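Local structure of pesticidal crystal protein CRY4AA (Bacillus thuringiensis, 2C9K) at residues S374-F378 and K389-A393; I263-L267 and N405-L409; T381-L386 and Y427-S431; F312-H316 and H337-D341. The protein binds midgut epithelial cells of mosquito larvae and promotes their colloid-osmotic lysis, this chain being the three-domain toxin core of a longer protoxin. One frame throughout, in Å; residues are numbered along the deposited sequence.

Contact 1 of 4, residues S374-F378 and K389-A393; sequences SKMDF and KELTA
Met376 and Leu391 form a hydrogen-bonded pair in the antiparallel beta hairpin of strands 373-381 and 386-392, at one edge of a Greek-key sheet in domain II, the beta prism of three-domain Cry toxins. Their side chains run alongside each other in the same direction, and the bend in the thioether (chi3 -84°) brings Met376 CE to 3.9 Å from Leu391 CD2. Phe378 leaves the same face of the sheet but crosses Leu391 at a slant, meeting it with the ring edge: Leu391 CB lies in the ring plane, 3.8 Å from Phe378 CE1. A flexible thioether, a branched chain and a flat ring suit this buried face, where Met376 and Leu391 reach Phe301 and Phe378 reaches Leu299, both on strand 294-303 of another sheet.

The other face is polar. Asp377 and Glu390 lie side by side with their carboxylate planes 21° apart, and Asp377 OD2 comes 3.3 Å from Glu390 OE2. The like charges may be eased by Lys375, modelled in a salt bridge to Glu390, although the exact place of its amine is doubtful. Ser374 and Lys375 both face Ile360, a classic beta bulge against the next strand. Just past the end of strand 386-392, Ala393 N donates an almost straight bond (169°) to Ser374 O, 3.0 Å away.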
# COMPACT_ATOMS: atom_id res chain seq x y z
N SER A 374 19.10 11.73 -19.16
CA SER A 374 19.26 12.00 -20.58
C SER A 374 18.62 10.90 -21.42
O SER A 374 18.43 11.07 -22.62
CB SER A 374 20.75 12.13 -20.94
OG SER A 374 21.41 10.88 -20.86
N LYS A 375 18.27 9.79 -20.78
CA LYS A 375 17.66 8.68 -21.51
C LYS A 375 16.82 7.78 -20.59
O LYS A 375 17.18 7.54 -19.43
CB LYS A 375 18.74 7.86 -22.20
CG LYS A 375 18.21 6.71 -23.03
CD LYS A 375 19.33 5.78 -23.45
CE LYS A 375 18.79 4.60 -24.25
NZ LYS A 375 18.06 5.06 -25.45
N MET A 376 15.70 7.27 -21.11
CA MET A 376 14.85 6.39 -20.32
C MET A 376 14.22 5.25 -21.11
O MET A 376 13.73 5.43 -22.22
CB MET A 376 13.74 7.19 -19.63
CG MET A 376 14.22 8.10 -18.53
SD MET A 376 12.87 9.02 -17.79
CE MET A 376 12.74 10.38 -18.94
N ASP A 377 14.24 4.07 -20.51
CA ASP A 377 13.67 2.88 -21.11
C ASP A 377 12.52 2.42 -20.24
O ASP A 377 12.74 1.91 -19.14
CB ASP A 377 14.71 1.76 -21.17
CG ASP A 377 15.78 2.01 -22.19
OD1 ASP A 377 16.79 1.27 -22.16
OD2 ASP A 377 15.62 2.93 -23.02
N PHE A 378 11.30 2.60 -20.74
CA PHE A 378 10.13 2.19 -20.00
C PHE A 378 9.72 0.77 -20.36
O PHE A 378 9.83 0.34 -21.51
CB PHE A 378 8.96 3.14 -20.28
CG PHE A 378 9.26 4.57 -19.96
CD1 PHE A 378 9.90 5.39 -20.89
CD2 PHE A 378 8.94 5.10 -18.72
CE1 PHE A 378 10.21 6.71 -20.59
CE2 PHE A 378 9.25 6.43 -18.41
CZ PHE A 378 9.89 7.23 -19.35
N LYS A 389 9.21 1.17 -24.64
CA LYS A 389 9.21 2.49 -25.25
C LYS A 389 10.46 3.22 -24.80
O LYS A 389 11.04 2.88 -23.77
CB LYS A 389 7.96 3.27 -24.85
CG LYS A 389 7.01 3.52 -26.00
CD LYS A 389 6.61 2.22 -26.68
CE LYS A 389 5.65 2.47 -27.84
NZ LYS A 389 4.39 3.13 -27.39
N GLU A 390 10.88 4.21 -25.57
CA GLU A 390 12.08 4.95 -25.23
C GLU A 390 11.79 6.43 -25.28
O GLU A 390 10.87 6.88 -25.96
CB GLU A 390 13.19 4.58 -26.22
CG GLU A 390 14.61 4.71 -25.69
CD GLU A 390 15.66 4.09 -26.62
OE1 GLU A 390 15.79 4.55 -27.78
OE2 GLU A 390 16.35 3.13 -26.19
N LEU A 391 12.57 7.19 -24.52
CA LEU A 391 12.45 8.64 -24.45
C LEU A 391 13.89 9.13 -24.31
O LEU A 391 14.55 8.87 -23.29
CB LEU A 391 11.62 9.05 -23.24
CG LEU A 391 11.00 10.45 -23.26
CD1 LEU A 391 10.02 10.56 -24.41
CD2 LEU A 391 10.29 10.71 -21.94
N THR A 392 14.40 9.81 -25.34
CA THR A 392 15.79 10.26 -25.31
C THR A 392 16.03 11.73 -25.62
O THR A 392 15.42 12.32 -26.50
CB THR A 392 16.64 9.44 -26.29
OG1 THR A 392 16.68 8.08 -25.85
CG2 THR A 392 18.06 9.99 -26.35
N ALA A 393 16.96 12.32 -24.87
CA ALA A 393 17.34 13.71 -25.06
C ALA A 393 18.17 13.80 -26.34
O ALA A 393 19.25 13.22 -26.43
CB ALA A 393 18.15 14.19 -23.86

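Contact 2 of 4, residues I263-L267 and N405-L409; sequences IYQVL and NIFGL
Gln265 overlaps the ring of Phe407, the two side chains sliding past each other in opposite directions, with Gln265 CB 3.6 Å from Phe407 CD2. Beyond CG the glutamine is fully extended (chi2 -180°), and this reach carries its amide past the ring to the backbone of Gly408. There it makes two bonds to one residue. Gly408 N donates to Gln265 OE1 at 2.7 Å, in the plane of the amide and on a lone pair. Gln265 NE2 returns a bond of 2.8 Å to Gly408 O, but comes from above that carbonyl's plane, 49° out of it. A residue with both a donor and an acceptor at its end fits this position, and the positive phi of Gly408 suits glycine.

The strands belong to different sheets of the domain II beta prism: 262-267 is an outer strand of the three-stranded sheet, 402-407 an outer strand of a four-stranded Greek-key sheet. Their short axes run nearly antiparallel, 8.6 Å apart, so side chains span the distance. The Phe407 ring lies between them. Gln265 OE1 lies at its ring edge, the amide and ring planes 55° apart; Leu267 CB approaches CZ of Phe407 at 3.7 Å; and Phe453 stacks on the ring. On the reverse side of strand 262-267, Val266 packs against helix 222-240 of the N-terminal helical domain. Ile263 and Leu409 meet tip to tip, Ile263 CD1 being 3.9 Å from Leu409 CG.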
# COMPACT_ATOMS: atom_id res chain seq x y z
N ILE A 263 4.45 5.16 -2.98
CA ILE A 263 5.76 4.96 -2.37
C ILE A 263 6.76 5.51 -3.38
O ILE A 263 6.47 5.55 -4.57
CB ILE A 263 6.04 3.47 -2.04
CG1 ILE A 263 6.00 2.62 -3.30
CG2 ILE A 263 5.05 2.99 -0.99
CD1 ILE A 263 6.32 1.16 -3.04
N TYR A 264 7.92 5.95 -2.90
CA TYR A 264 8.90 6.57 -3.78
C TYR A 264 10.29 5.97 -3.74
O TYR A 264 10.74 5.47 -2.70
CB TYR A 264 9.04 8.07 -3.44
CG TYR A 264 7.73 8.82 -3.25
CD1 TYR A 264 6.96 8.64 -2.12
CD2 TYR A 264 7.28 9.73 -4.21
CE1 TYR A 264 5.77 9.33 -1.93
CE2 TYR A 264 6.10 10.43 -4.04
CZ TYR A 264 5.34 10.23 -2.90
OH TYR A 264 4.15 10.91 -2.72
N GLN A 265 10.97 6.03 -4.88
CA GLN A 265 12.34 5.55 -5.01
C GLN A 265 13.05 6.82 -5.49
O GLN A 265 12.48 7.60 -6.25
CB GLN A 265 12.42 4.43 -6.05
CG GLN A 265 11.63 3.17 -5.67
CD GLN A 265 11.72 2.06 -6.71
OE1 GLN A 265 11.70 2.31 -7.92
NE2 GLN A 265 11.78 0.81 -6.25
N VAL A 266 14.29 7.06 -5.04
CA VAL A 266 14.96 8.29 -5.46
C VAL A 266 16.26 8.17 -6.25
O VAL A 266 16.97 7.17 -6.17
CB VAL A 266 15.15 9.24 -4.22
CG1 VAL A 266 14.82 8.49 -2.94
CG2 VAL A 266 16.56 9.80 -4.18
N LEU A 267 16.55 9.20 -7.04
CA LEU A 267 17.74 9.25 -7.87
C LEU A 267 18.55 10.50 -7.60
O LEU A 267 17.99 11.59 -7.43
CB LEU A 267 17.34 9.20 -9.35
CG LEU A 267 18.39 9.57 -10.41
CD1 LEU A 267 19.53 8.56 -10.42
CD2 LEU A 267 17.72 9.62 -11.77
N ASN A 405 20.42 3.28 -13.54
CA ASN A 405 19.63 2.83 -12.40
C ASN A 405 18.30 2.27 -12.83
O ASN A 405 17.73 2.71 -13.82
CB ASN A 405 19.37 4.00 -11.45
CG ASN A 405 20.61 4.43 -10.70
OD1 ASN A 405 21.03 3.76 -9.77
ND2 ASN A 405 21.22 5.54 -11.12
N ILE A 406 17.80 1.29 -12.09
CA ILE A 406 16.51 0.70 -12.40
C ILE A 406 15.51 0.99 -11.29
O ILE A 406 15.84 0.88 -10.10
CB ILE A 406 16.62 -0.83 -12.57
CG1 ILE A 406 17.50 -1.16 -13.77
CG2 ILE A 406 15.23 -1.42 -12.73
CD1 ILE A 406 17.68 -2.64 -13.99
N PHE A 407 14.30 1.38 -11.67
CA PHE A 407 13.25 1.66 -10.70
C PHE A 407 12.01 0.81 -10.97
O PHE A 407 11.73 0.44 -12.11
CB PHE A 407 12.89 3.16 -10.72
CG PHE A 407 14.04 4.06 -10.35
CD1 PHE A 407 14.72 4.78 -11.33
CD2 PHE A 407 14.46 4.18 -9.03
CE1 PHE A 407 15.80 5.59 -11.01
CE2 PHE A 407 15.54 4.98 -8.70
CZ PHE A 407 16.21 5.69 -9.69
N GLY A 408 11.28 0.51 -9.91
CA GLY A 408 10.09 -0.31 -10.00
C GLY A 408 10.09 -1.21 -8.78
O GLY A 408 11.05 -1.20 -8.01
N LEU A 409 9.03 -1.98 -8.58
CA LEU A 409 8.98 -2.86 -7.42
C LEU A 409 9.02 -4.34 -7.80
O LEU A 409 8.90 -4.70 -8.97
CB LEU A 409 7.74 -2.55 -6.58
CG LEU A 409 7.82 -1.27 -5.72
CD1 LEU A 409 8.97 -1.39 -4.75
CD2 LEU A 409 8.02 -0.05 -6.60

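Contact 3 of 4, residues T381-L386 and Y427-S431; sequences TNGTRL and YDNYS
This is a loop-to-loop contact at the surface, in which Thr381, at the end of strand 373-381, and Arg385, in the hairpin turn that follows, receive Tyr427 from the long connection between strands 402-407 and 432-440. It sits in the domain II beta prism, where residues 381-386 join strands 373-381 and 386-392. Tyr427 carries most of the contact. Its chi1 of 67° sets CG between its own backbone N and carbonyl carbon, and the ring is laid across the turn with Arg385 CA over one face, 3.9 Å from the ring centroid, a CH-pi contact. Asp428 OD1 stands above the opposite face, towards the rim, so the ring is bracketed from both sides. A large flat side chain is apt here because the turn offers mostly backbone: Thr384 O lies 3.5 Å from Tyr427 CE1, and Leu386 adds an apolar touch from its CB to Tyr427 CD2 at 4.1 Å. Gly383, with positive phi, suits the bend of the turn.

Thr381 uses both of its branches, a role that suits a beta-branched hydroxyl residue. Its OG1 donates to Tyr427 O at 2.7 Å, arriving well to the side of the carbonyl (C=O...O angle 106°). The methyl CG2 goes to Tyr430 instead, in an off-centre CH-pi contact 4.2 Å from the ring centroid and 30° off the ring normal.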
# COMPACT_ATOMS: atom_id res chain seq x y z
N THR A 381 3.11 -2.19 -19.87
CA THR A 381 2.28 -3.38 -19.95
C THR A 381 0.88 -2.98 -20.40
O THR A 381 0.35 -1.95 -19.97
CB THR A 381 2.18 -4.11 -18.58
OG1 THR A 381 1.44 -5.33 -18.73
CG2 THR A 381 1.49 -3.23 -17.52
N ASN A 382 0.29 -3.77 -21.29
CA ASN A 382 -1.05 -3.46 -21.77
C ASN A 382 -2.01 -4.59 -21.43
O ASN A 382 -3.17 -4.57 -21.83
CB ASN A 382 -1.06 -3.23 -23.29
CG ASN A 382 -0.79 -4.49 -24.08
OD1 ASN A 382 -0.70 -4.44 -25.31
ND2 ASN A 382 -0.66 -5.63 -23.40
N GLY A 383 -1.52 -5.57 -20.68
CA GLY A 383 -2.37 -6.68 -20.30
C GLY A 383 -2.16 -7.94 -21.12
O GLY A 383 -2.47 -9.03 -20.63
N THR A 384 -1.64 -7.82 -22.34
CA THR A 384 -1.42 -9.01 -23.16
C THR A 384 0.03 -9.21 -23.57
O THR A 384 0.43 -10.31 -23.95
CB THR A 384 -2.31 -9.01 -24.44
OG1 THR A 384 -1.69 -8.21 -25.47
CG2 THR A 384 -3.68 -8.44 -24.14
N ARG A 385 0.83 -8.15 -23.49
CA ARG A 385 2.23 -8.26 -23.86
C ARG A 385 3.11 -7.14 -23.33
O ARG A 385 2.62 -6.12 -22.84
CB ARG A 385 2.38 -8.35 -25.38
CG ARG A 385 2.07 -7.07 -26.13
CD ARG A 385 2.54 -7.18 -27.58
NE ARG A 385 2.45 -5.91 -28.31
CZ ARG A 385 1.32 -5.26 -28.56
NH1 ARG A 385 0.15 -5.74 -28.14
NH2 ARG A 385 1.36 -4.11 -29.23
N LEU A 386 4.42 -7.33 -23.43
CA LEU A 386 5.39 -6.35 -22.98
C LEU A 386 5.69 -5.36 -24.11
O LEU A 386 6.00 -5.76 -25.22
CB LEU A 386 6.68 -7.07 -22.54
CG LEU A 386 7.93 -6.31 -22.11
CD1 LEU A 386 8.59 -5.71 -23.32
CD2 LEU A 386 7.59 -5.25 -21.08
N TYR A 427 4.97 -8.05 -17.87
CA TYR A 427 3.68 -7.41 -18.18
C TYR A 427 2.53 -8.12 -17.46
O TYR A 427 1.50 -7.52 -17.17
CB TYR A 427 3.44 -7.46 -19.68
CG TYR A 427 3.23 -8.86 -20.19
CD1 TYR A 427 1.95 -9.40 -20.33
CD2 TYR A 427 4.32 -9.68 -20.48
CE1 TYR A 427 1.76 -10.71 -20.75
CE2 TYR A 427 4.14 -11.00 -20.89
CZ TYR A 427 2.87 -11.51 -21.03
OH TYR A 427 2.72 -12.81 -21.44
N ASP A 428 2.73 -9.40 -17.18
CA ASP A 428 1.72 -10.23 -16.53
C ASP A 428 2.08 -10.58 -15.08
O ASP A 428 1.52 -11.52 -14.51
CB ASP A 428 1.53 -11.51 -17.32
CG ASP A 428 2.76 -12.40 -17.27
OD1 ASP A 428 3.85 -11.96 -17.69
OD2 ASP A 428 2.64 -13.55 -16.80
N ASN A 429 3.02 -9.84 -14.51
CA ASN A 429 3.41 -10.07 -13.12
C ASN A 429 4.17 -8.89 -12.56
O ASN A 429 5.40 -8.87 -12.57
CB ASN A 429 4.28 -11.33 -13.01
CG ASN A 429 4.55 -11.71 -11.57
OD1 ASN A 429 4.14 -11.01 -10.65
ND2 ASN A 429 5.23 -12.84 -11.37
N TYR A 430 3.43 -7.90 -12.06
CA TYR A 430 4.02 -6.69 -11.48
C TYR A 430 3.12 -6.20 -10.34
O TYR A 430 1.90 -6.27 -10.44
CB TYR A 430 4.16 -5.61 -12.56
CG TYR A 430 2.84 -5.17 -13.14
CD1 TYR A 430 2.21 -4.01 -12.71
CD2 TYR A 430 2.18 -5.96 -14.09
CE1 TYR A 430 0.96 -3.64 -13.20
CE2 TYR A 430 0.93 -5.60 -14.59
CZ TYR A 430 0.33 -4.45 -14.13
OH TYR A 430 -0.92 -4.10 -14.60
N SER A 431 3.73 -5.71 -9.27
CA SER A 431 2.98 -5.25 -8.10
C SER A 431 2.74 -3.75 -8.04
O SER A 431 1.86 -3.28 -7.31
CB SER A 431 3.70 -5.67 -6.83
OG SER A 431 4.97 -5.04 -6.77

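Contact 4 of 4, residues F312-H316 and H337-D341; sequences FFTSH and HNVTD
With chi1 at 50°, Ser315 holds OG between its own backbone N and carbonyl carbon, and this places the oxygen beside the root of the His337 side chain, 3.2 Å from His337 CB. The neighbouring Thr314 meets the loop with both branches. Its OG1 accepts a bond of 3.1 Å from Asn338 ND2, bent to 147° at the hydrogen. The methyl CG2 packs 3.5 Å from His337 CA and also touches the carboxylate of Asp341, 3.6 Å from OD2. Threonine suits the place, its hydroxyl accepting from Asn338 and its methyl resting on the backbone of His337.

Residues 312-316 lie at the N-terminal side of the inner strand 313-322, in a four-stranded Greek-key sheet of the domain II beta prism. The loop 337-341 leaves the outer strand 329-335 and crosses to 342-347 at the far edge, passing the end of the strands between. Tyr302, of the adjoining strand 294-303, meets the ring of His337, which chi1 of -176° sends out anti to the histidine's backbone N. The same tyrosine shares backbone hydrogen bonds with both Thr314 and Ser315.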
# COMPACT_ATOMS: atom_id res chain seq x y z
N PHE A 312 20.56 16.30 -22.52
CA PHE A 312 19.88 15.72 -21.39
C PHE A 312 18.56 16.43 -21.21
O PHE A 312 18.31 17.45 -21.86
CB PHE A 312 20.75 15.81 -20.12
CG PHE A 312 21.19 17.20 -19.77
CD1 PHE A 312 20.27 18.16 -19.35
CD2 PHE A 312 22.53 17.55 -19.85
CE1 PHE A 312 20.68 19.45 -19.01
CE2 PHE A 312 22.95 18.83 -19.51
CZ PHE A 312 22.02 19.78 -19.09
N PHE A 313 17.70 15.89 -20.35
CA PHE A 313 16.42 16.51 -20.14
C PHE A 313 16.53 17.65 -19.15
O PHE A 313 16.85 17.49 -17.98
CB PHE A 313 15.39 15.47 -19.72
CG PHE A 313 15.06 14.49 -20.81
CD1 PHE A 313 15.27 13.13 -20.63
CD2 PHE A 313 14.56 14.94 -22.03
CE1 PHE A 313 15.00 12.23 -21.66
CE2 PHE A 313 14.29 14.05 -23.06
CZ PHE A 313 14.51 12.69 -22.88
N THR A 314 16.28 18.84 -19.68
CA THR A 314 16.34 20.06 -18.93
C THR A 314 15.33 20.12 -17.80
O THR A 314 15.67 20.46 -16.67
CB THR A 314 16.13 21.24 -19.88
OG1 THR A 314 17.41 21.72 -20.31
CG2 THR A 314 15.33 22.35 -19.24
N SER A 315 14.08 19.79 -18.13
CA SER A 315 12.98 19.84 -17.16
C SER A 315 11.89 18.85 -17.56
O SER A 315 12.04 18.13 -18.55
CB SER A 315 12.41 21.26 -17.15
OG SER A 315 12.13 21.67 -18.48
N HIS A 316 10.80 18.80 -16.80
CA HIS A 316 9.71 17.90 -17.13
C HIS A 316 8.43 18.20 -16.39
O HIS A 316 8.41 19.02 -15.48
CB HIS A 316 10.11 16.44 -16.86
CG HIS A 316 10.07 16.07 -15.41
ND1 HIS A 316 10.98 16.54 -14.49
CD2 HIS A 316 9.23 15.25 -14.72
CE1 HIS A 316 10.70 16.03 -13.30
NE2 HIS A 316 9.64 15.25 -13.42
N HIS A 337 13.45 24.65 -17.05
CA HIS A 337 12.92 24.75 -18.41
C HIS A 337 13.38 25.96 -19.22
O HIS A 337 13.00 27.10 -18.93
CB HIS A 337 11.39 24.76 -18.37
CG HIS A 337 10.75 24.76 -19.72
ND1 HIS A 337 9.55 25.38 -19.97
CD2 HIS A 337 11.13 24.19 -20.89
CE1 HIS A 337 9.22 25.21 -21.24
NE2 HIS A 337 10.16 24.49 -21.81
N ASN A 338 14.20 25.72 -20.24
CA ASN A 338 14.65 26.81 -21.10
C ASN A 338 13.40 27.17 -21.89
O ASN A 338 12.36 26.53 -21.73
CB ASN A 338 15.75 26.34 -22.07
CG ASN A 338 16.57 25.17 -21.53
OD1 ASN A 338 17.27 25.29 -20.52
ND2 ASN A 338 16.49 24.03 -22.22
N VAL A 339 13.49 28.16 -22.76
CA VAL A 339 12.33 28.56 -23.57
C VAL A 339 12.48 28.07 -25.01
O VAL A 339 11.54 28.16 -25.80
CB VAL A 339 12.16 30.09 -23.58
CG1 VAL A 339 10.83 30.46 -24.19
CG2 VAL A 339 12.29 30.63 -22.15
N THR A 340 13.65 27.54 -25.33
CA THR A 340 13.94 27.05 -26.67
C THR A 340 14.22 25.55 -26.70
O THR A 340 14.93 25.08 -27.59
CB THR A 340 15.17 27.77 -27.26
OG1 THR A 340 16.33 27.44 -26.49
CG2 THR A 340 14.96 29.28 -27.27
N ASP A 341 13.67 24.81 -25.74
CA ASP A 341 13.89 23.36 -25.69
C ASP A 341 12.78 22.54 -26.33
O ASP A 341 11.65 23.00 -26.48
CB ASP A 341 14.07 22.91 -24.24
CG ASP A 341 13.35 23.80 -23.26
OD1 ASP A 341 12.24 24.27 -23.59
OD2 ASP A 341 13.89 24.01 -22.15

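All four contacts belong to domain II, and together they touch its three sheets. Contacts 1 and 4 are direct neighbours, their centres 15 Å apart: Phe313 and Phe312 pack on Ala393, and Phe312 CA lies 3.7 Å from Ser374 CB, so two four-stranded sheets meet there. Contact 3 contains the turn of the very hairpin whose strands form contact 1, although their centres are 19 Å apart. Residues 405-409 of contact 2 lie at the other edge of that sheet, which contact 2 joins to the three-stranded sheet; Leu409 CB also meets Ser431 OG of contact 3 at 3.7 Å. Contacts 3 and 4 stand farthest from each other, about 32 Å between centres, towards different ends of the prism.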